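Local coordinates for protein hypothetical hydrolase (Bacteroides thetaiotaomicron, PDB 3TC9) that is of unproven function but, with a six-bladed beta-propeller and an immunoglobulin-like IPT/TIG domain, probably serves as an auxiliary nutrient-binding protein, at residues B[295-300]-B[304-309]; B[239-244]-B[275-280]. All coordinates share one frame; numbering follows the deposited sequence.

Contact 1 of 2, residues B[295-300]-B[304-309]. With EDO (1,2-ethanediol), chain T.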
loop_
_atom_site.group_PDB
_atom_site.type_symbol
_atom_site.label_atom_id
_atom_site.label_comp_id
_atom_site.label_asym_id
_atom_site.label_seq_id
_atom_site.Cartn_x
_atom_site.Cartn_y
_atom_site.Cartn_z
ATOM N N LEU B 295 8.697 24.341 10.114
ATOM C CA LEU B 295 8.619 25.142 8.893
ATOM C C LEU B 295 8.819 24.251 7.685
ATOM O O LEU B 295 9.394 23.170 7.811
ATOM C CB LEU B 295 9.673 26.262 8.885
ATOM C CG LEU B 295 9.689 27.207 10.089
ATOM C CD1 LEU B 295 10.803 26.853 10.995
ATOM C CD2 LEU B 295 9.850 28.652 9.639
ATOM N N ARG B 296 8.378 24.699 6.524
ATOM C CA ARG B 296 8.626 23.995 5.271
ATOM C C ARG B 296 9.505 24.873 4.402
ATOM O O ARG B 296 9.253 26.075 4.294
ATOM C CB ARG B 296 7.331 23.642 4.542
ATOM C CG ARG B 296 7.544 23.021 3.183
ATOM C CD ARG B 296 6.247 22.513 2.640
ATOM N NE ARG B 296 6.329 22.379 1.194
ATOM C CZ ARG B 296 5.537 21.601 0.478
ATOM N NH1 ARG B 296 4.599 20.871 1.071
ATOM N NH2 ARG B 296 5.673 21.542 -0.833
ATOM N N SER B 297 10.547 24.285 3.807
ATOM C CA SER B 297 11.449 24.996 2.899
ATOM C C SER B 297 11.404 24.292 1.549
ATOM O O SER B 297 11.841 23.145 1.427
ATOM C CB SER B 297 12.862 25.039 3.464
ATOM O OG SER B 297 13.759 25.548 2.496
ATOM N N ASP B 298 10.825 24.952 0.548
ATOM C CA ASP B 298 10.716 24.388 -0.795
ATOM C C ASP B 298 12.082 24.357 -1.465
ATOM O O ASP B 298 12.897 25.263 -1.276
ATOM C CB ASP B 298 9.701 25.167 -1.653
ATOM C CG ASP B 298 8.245 24.927 -1.277
ATOM O OD1 ASP B 298 7.935 23.828 -0.724
ATOM O OD2 ASP B 298 7.405 25.821 -1.559
ATOM N N TYR B 299 12.338 23.287 -2.223
ATOM C CA TYR B 299 13.590 23.133 -2.942
ATOM C C TYR B 299 13.503 23.770 -4.331
ATOM O O TYR B 299 12.560 23.486 -5.072
ATOM C CB TYR B 299 13.944 21.656 -3.058
ATOM C CG TYR B 299 15.349 21.413 -3.543
ATOM C CD1 TYR B 299 16.441 21.616 -2.704
ATOM C CD2 TYR B 299 15.590 20.925 -4.822
ATOM C CE1 TYR B 299 17.735 21.342 -3.123
ATOM C CE2 TYR B 299 16.886 20.671 -5.266
ATOM C CZ TYR B 299 17.954 20.872 -4.407
ATOM O OH TYR B 299 19.222 20.583 -4.811
ATOM N N ASP B 300 14.477 24.631 -4.674
ATOM C CA ASP B 300 14.577 25.246 -6.007
ATOM C C ASP B 300 15.487 24.336 -6.842
ATOM O O ASP B 300 16.697 24.275 -6.614
ATOM C CB ASP B 300 15.110 26.693 -5.905
ATOM C CG ASP B 300 15.104 27.520 -7.190
ATOM O OD1 ASP B 300 15.039 26.917 -8.301
ATOM O OD2 ASP B 300 15.195 28.768 -7.091
ATOM N N LYS B 304 19.440 24.480 -7.214
ATOM C CA LYS B 304 19.827 23.320 -6.401
ATOM C C LYS B 304 20.019 23.771 -4.933
ATOM O O LYS B 304 21.019 23.433 -4.303
ATOM C CB LYS B 304 21.067 22.595 -6.983
ATOM C CG LYS B 304 20.777 21.961 -8.341
ATOM C CD LYS B 304 21.904 21.097 -8.867
ATOM C CE LYS B 304 21.613 20.658 -10.283
ATOM N NZ LYS B 304 22.476 19.521 -10.699
ATOM N N ARG B 305 19.036 24.559 -4.411
ATOM C CA ARG B 305 19.037 25.107 -3.049
ATOM C C ARG B 305 17.682 25.107 -2.383
ATOM O O ARG B 305 16.651 25.297 -3.042
ATOM C CB ARG B 305 19.498 26.567 -3.061
ATOM C CG ARG B 305 20.988 26.788 -3.215
ATOM C CD ARG B 305 21.236 28.220 -3.608
ATOM N NE ARG B 305 22.647 28.475 -3.884
ATOM C CZ ARG B 305 23.262 29.625 -3.626
ATOM N NH1 ARG B 305 22.600 30.630 -3.061
ATOM N NH2 ARG B 305 24.547 29.778 -3.922
ATOM N N LEU B 306 17.692 24.985 -1.044
ATOM C CA LEU B 306 16.514 25.166 -0.226
ATOM C C LEU B 306 16.183 26.657 -0.269
ATOM O O LEU B 306 17.093 27.480 -0.442
ATOM C CB LEU B 306 16.789 24.695 1.207
ATOM C CG LEU B 306 16.630 23.204 1.490
ATOM C CD1 LEU B 306 17.026 22.890 2.922
ATOM C CD2 LEU B 306 15.216 22.742 1.224
ATOM N N THR B 307 14.914 27.031 -0.157
ATOM C CA THR B 307 14.558 28.460 -0.229
ATOM C C THR B 307 13.894 28.909 1.077
ATOM O O THR B 307 13.616 28.075 1.933
ATOM C CB THR B 307 13.648 28.708 -1.442
ATOM O OG1 THR B 307 12.451 27.943 -1.287
ATOM C CG2 THR B 307 14.319 28.379 -2.770
ATOM N N THR B 308 13.611 30.219 1.204
ATOM C CA THR B 308 12.986 30.900 2.354
ATOM C C THR B 308 11.845 30.059 2.937
ATOM O O THR B 308 10.862 29.810 2.228
ATOM C CB THR B 308 12.485 32.321 1.950
ATOM O OG1 THR B 308 13.523 33.007 1.247
ATOM C CG2 THR B 308 12.031 33.153 3.150
ATOM N N PRO B 309 12.001 29.601 4.214
ATOM C CA PRO B 309 10.977 28.744 4.845
ATOM C C PRO B 309 9.727 29.471 5.328
ATOM O O PRO B 309 9.766 30.654 5.663
ATOM C CB PRO B 309 11.710 28.168 6.073
ATOM C CG PRO B 309 13.116 28.543 5.917
ATOM C CD PRO B 309 13.154 29.776 5.116
HETATM C C1 EDO T . 5.480 16.806 -2.624
HETATM O O1 EDO T . 6.274 15.905 -3.406
HETATM C C2 EDO T . 5.638 18.236 -3.138
HETATM O O2 EDO T . 4.627 19.071 -2.545
HETATM O O HOH W 1 10.089 27.710 0.896
#
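Thr307 fastens itself to Asp298 twice: its hydroxyl OG1 lies 2.7 Å from Asp298 O, tilted out of the carbonyl plane, while its backbone N reaches the same oxygen at 2.9 Å, nearly along the C=O axis. Ser297 returns the grip. With OG anti to its own backbone N (chi1 171°), the hydroxyl donates to Thr307 O at 2.6 Å, in the carbonyl plane on a lone pair, and Leu306 CD2 rests against that OG. A water ties Asp298 N to Thr307 OG1 and Thr308 O. Farther along, Asp300 N donates to Arg305 O at 2.8 Å and Arg305 N returns to Asp300 O, while the Tyr299 ring leans obliquely against the Lys304–Arg305 backbone, its OH bonded to Glu239. At the other end Pro309 CB meets Leu295 CB at 4.0 Å. Behind this shell, Arg296 holds Asp298 OD1 side-on with NE and NH2, the oxygen lying in the guanidinium plane and 2.9 Å from NE; NH2 also reaches 1,2-ethanediol. A leucine in place of Arg296 would probably leave the Asp298 carboxylate without its charged mate and free to turn. Opposite Asp300 stand two residues, Lys304 and Arg305, the G1 beta bulge of a hairpin joining the third and fourth strands of this four-stranded propeller blade.

Contact 2 of 2, residues B[239-244]-B[275-280]. With EDO (1,2-ethanediol), chain T.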
loop_
_atom_site.group_PDB
_atom_site.type_symbol
_atom_site.label_atom_id
_atom_site.label_comp_id
_atom_site.label_asym_id
_atom_site.label_seq_id
_atom_site.Cartn_x
_atom_site.Cartn_y
_atom_site.Cartn_z
ATOM N N GLU B 239 23.786 17.248 -2.099
ATOM C CA GLU B 239 24.469 18.288 -1.306
ATOM C C GLU B 239 24.028 18.260 0.188
ATOM O O GLU B 239 22.937 17.786 0.506
ATOM C CB GLU B 239 24.291 19.692 -1.919
ATOM C CG GLU B 239 22.909 20.301 -1.780
ATOM C CD GLU B 239 21.873 19.957 -2.832
ATOM O OE1 GLU B 239 22.076 18.991 -3.599
ATOM O OE2 GLU B 239 20.847 20.668 -2.893
ATOM N N LEU B 240 24.880 18.788 1.086
ATOM C CA LEU B 240 24.641 18.770 2.528
ATOM C C LEU B 240 24.141 20.109 3.073
ATOM O O LEU B 240 24.720 21.155 2.781
ATOM C CB LEU B 240 25.934 18.382 3.246
ATOM C CG LEU B 240 25.830 18.127 4.751
ATOM C CD1 LEU B 240 25.350 16.735 5.019
ATOM C CD2 LEU B 240 27.156 18.325 5.417
ATOM N N TYR B 241 23.088 20.057 3.897
ATOM C CA TYR B 241 22.509 21.212 4.575
ATOM C C TYR B 241 22.706 21.022 6.067
ATOM O O TYR B 241 22.507 19.916 6.580
ATOM C CB TYR B 241 21.019 21.372 4.225
ATOM C CG TYR B 241 20.811 21.719 2.767
ATOM C CD1 TYR B 241 20.868 23.040 2.328
ATOM C CD2 TYR B 241 20.597 20.724 1.814
ATOM C CE1 TYR B 241 20.711 23.363 0.981
ATOM C CE2 TYR B 241 20.438 21.036 0.463
ATOM C CZ TYR B 241 20.518 22.359 0.051
ATOM O OH TYR B 241 20.407 22.680 -1.274
ATOM N N PHE B 242 23.142 22.063 6.760
ATOM C CA PHE B 242 23.347 21.970 8.208
ATOM C C PHE B 242 23.150 23.349 8.800
ATOM O O PHE B 242 22.967 24.306 8.049
ATOM C CB PHE B 242 24.724 21.368 8.549
ATOM C CG PHE B 242 25.910 22.120 8.005
ATOM C CD1 PHE B 242 26.411 21.839 6.735
ATOM C CD2 PHE B 242 26.567 23.071 8.781
ATOM C CE1 PHE B 242 27.521 22.533 6.231
ATOM C CE2 PHE B 242 27.669 23.762 8.279
ATOM C CZ PHE B 242 28.146 23.481 7.009
ATOM N N ASN B 243 23.150 23.462 10.128
ATOM C CA ASN B 243 22.911 24.760 10.747
ATOM C C ASN B 243 23.995 25.136 11.750
ATOM O O ASN B 243 24.992 24.430 11.934
ATOM C CB ASN B 243 21.507 24.759 11.446
ATOM C CG ASN B 243 21.481 24.175 12.856
ATOM O OD1 ASN B 243 22.175 23.211 13.146
ATOM N ND2 ASN B 243 20.767 24.809 13.798
ATOM N N SER B 244 23.737 26.277 12.405
ATOM C CA SER B 244 24.432 26.874 13.524
ATOM C C SER B 244 23.341 27.477 14.401
ATOM O O SER B 244 22.482 28.207 13.893
ATOM C CB SER B 244 25.459 27.899 13.060
ATOM O OG SER B 244 26.114 28.456 14.186
ATOM N N ILE B 275 16.963 19.557 9.729
ATOM C CA ILE B 275 16.400 19.618 8.377
ATOM C C ILE B 275 16.151 18.168 7.944
ATOM O O ILE B 275 17.029 17.319 8.095
ATOM C CB ILE B 275 17.363 20.365 7.394
ATOM C CG1 ILE B 275 17.706 21.796 7.893
ATOM C CG2 ILE B 275 16.805 20.367 5.939
ATOM C CD1 ILE B 275 19.001 22.422 7.297
ATOM N N GLN B 276 14.950 17.882 7.471
ATOM C CA GLN B 276 14.556 16.573 7.010
ATOM C C GLN B 276 13.838 16.718 5.693
ATOM O O GLN B 276 12.776 17.342 5.636
ATOM C CB GLN B 276 13.684 15.873 8.044
ATOM C CG GLN B 276 14.441 15.547 9.317
ATOM C CD GLN B 276 13.829 14.428 10.065
ATOM O OE1 GLN B 276 13.303 14.604 11.165
ATOM N NE2 GLN B 276 13.900 13.253 9.484
ATOM N N PHE B 277 14.429 16.141 4.636
ATOM C CA PHE B 277 13.883 16.185 3.289
ATOM C C PHE B 277 12.819 15.152 3.057
ATOM O O PHE B 277 12.988 13.983 3.432
ATOM C CB PHE B 277 14.983 15.956 2.236
ATOM C CG PHE B 277 15.780 17.172 1.871
ATOM C CD1 PHE B 277 15.252 18.142 1.025
ATOM C CD2 PHE B 277 17.076 17.338 2.342
ATOM C CE1 PHE B 277 15.998 19.273 0.689
ATOM C CE2 PHE B 277 17.820 18.470 2.010
ATOM C CZ PHE B 277 17.277 19.430 1.188
ATOM N N HIS B 278 11.778 15.560 2.309
ATOM C CA HIS B 278 10.738 14.671 1.821
ATOM C C HIS B 278 11.417 13.708 0.807
ATOM O O HIS B 278 12.340 14.157 0.112
ATOM C CB HIS B 278 9.633 15.528 1.181
ATOM C CG HIS B 278 8.488 14.759 0.620
ATOM N ND1 HIS B 278 8.535 14.212 -0.645
ATOM C CD2 HIS B 278 7.277 14.506 1.163
ATOM C CE1 HIS B 278 7.375 13.605 -0.809
ATOM N NE2 HIS B 278 6.581 13.767 0.250
ATOM N N PRO B 279 10.990 12.413 0.697
ATOM C CA PRO B 279 11.653 11.465 -0.242
ATOM C C PRO B 279 11.812 11.929 -1.709
ATOM O O PRO B 279 12.758 11.486 -2.384
ATOM C CB PRO B 279 10.757 10.232 -0.179
ATOM C CG PRO B 279 10.123 10.305 1.166
ATOM C CD PRO B 279 9.930 11.734 1.478
ATOM N N SER B 280 10.912 12.818 -2.203
ATOM C CA SER B 280 10.983 13.394 -3.568
ATOM C C SER B 280 12.121 14.421 -3.681
ATOM O O SER B 280 12.611 14.694 -4.782
ATOM C CB SER B 280 9.669 14.089 -3.898
ATOM O OG SER B 280 9.481 15.190 -3.021
HETATM C C1 EDO T . 5.480 16.806 -2.624
HETATM O O1 EDO T . 6.274 15.905 -3.406
HETATM C C2 EDO T . 5.638 18.236 -3.138
HETATM O O2 EDO T . 4.627 19.071 -2.545
#
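Tyr241 sets its CG anti to the carbonyl carbon (chi1 -66°), and Phe277 does the same across the gap (chi1 -83°), which brings the two rings together between their strands. They cross at about a right angle as side chains, yet the ring planes stand at 60° with centroids 5.6 Å apart. Tyr241 CD2 arrives at the edge of the Phe277 ring, in its plane, 3.6 Å from Phe277 CE2; Phe277 CZ is equally near Tyr241 CE2. Ile275 fills in beside them, its longer branch delivering CD1 to Tyr241 CB at 3.8 Å, at the root of the ring.

The two strands belong to neighbouring four-stranded sheets of the six-bladed propeller: 240-244 is the second strand of one, 273-277 the first of the next. Their axes approach to 8.3 Å, too far for backbone pairing, so side chains fill the space between these two strands; Glu232 of the first blade also takes a bond from Phe277 N. Leu306, from the outer strand of the second blade, touches Tyr241, Ile275 and Phe277 and joins this apolar cluster.

The polar end of Tyr241 is anchored within its own segment, OH donating to Glu239 OE2 at 2.6 Å on that oxygen's anti lone pair. Phe277 is also set edge-to-face with His234. Past the strand, Ser280 N donates to His278 ND1 at 3.2 Å, and Pro279 CD and 1,2-ethanediol C1 lie over opposite faces of the imidazole.

Overall arrangement
Contact 1 pairs the third and fourth strands of one blade, while contact 2 joins that blade's first strand to the blade before it; their centres lie about 10 Å apart. Glu239 links them: Tyr299 OH of contact 1 sits 2.5 Å from Glu239 OE2, probably hydrogen-bonded, and Arg305 CA packs 3.3 Å from Tyr241 OH. Leu306, paired with Tyr299 in contact 1, is shared with contact 2. A 1,2-ethanediol, probably from the crystallisation liquor, touches both as well, reached by Arg296 of 295-300 and, weakly, by Ser280 of 275-280, with Asn282 as a further partner.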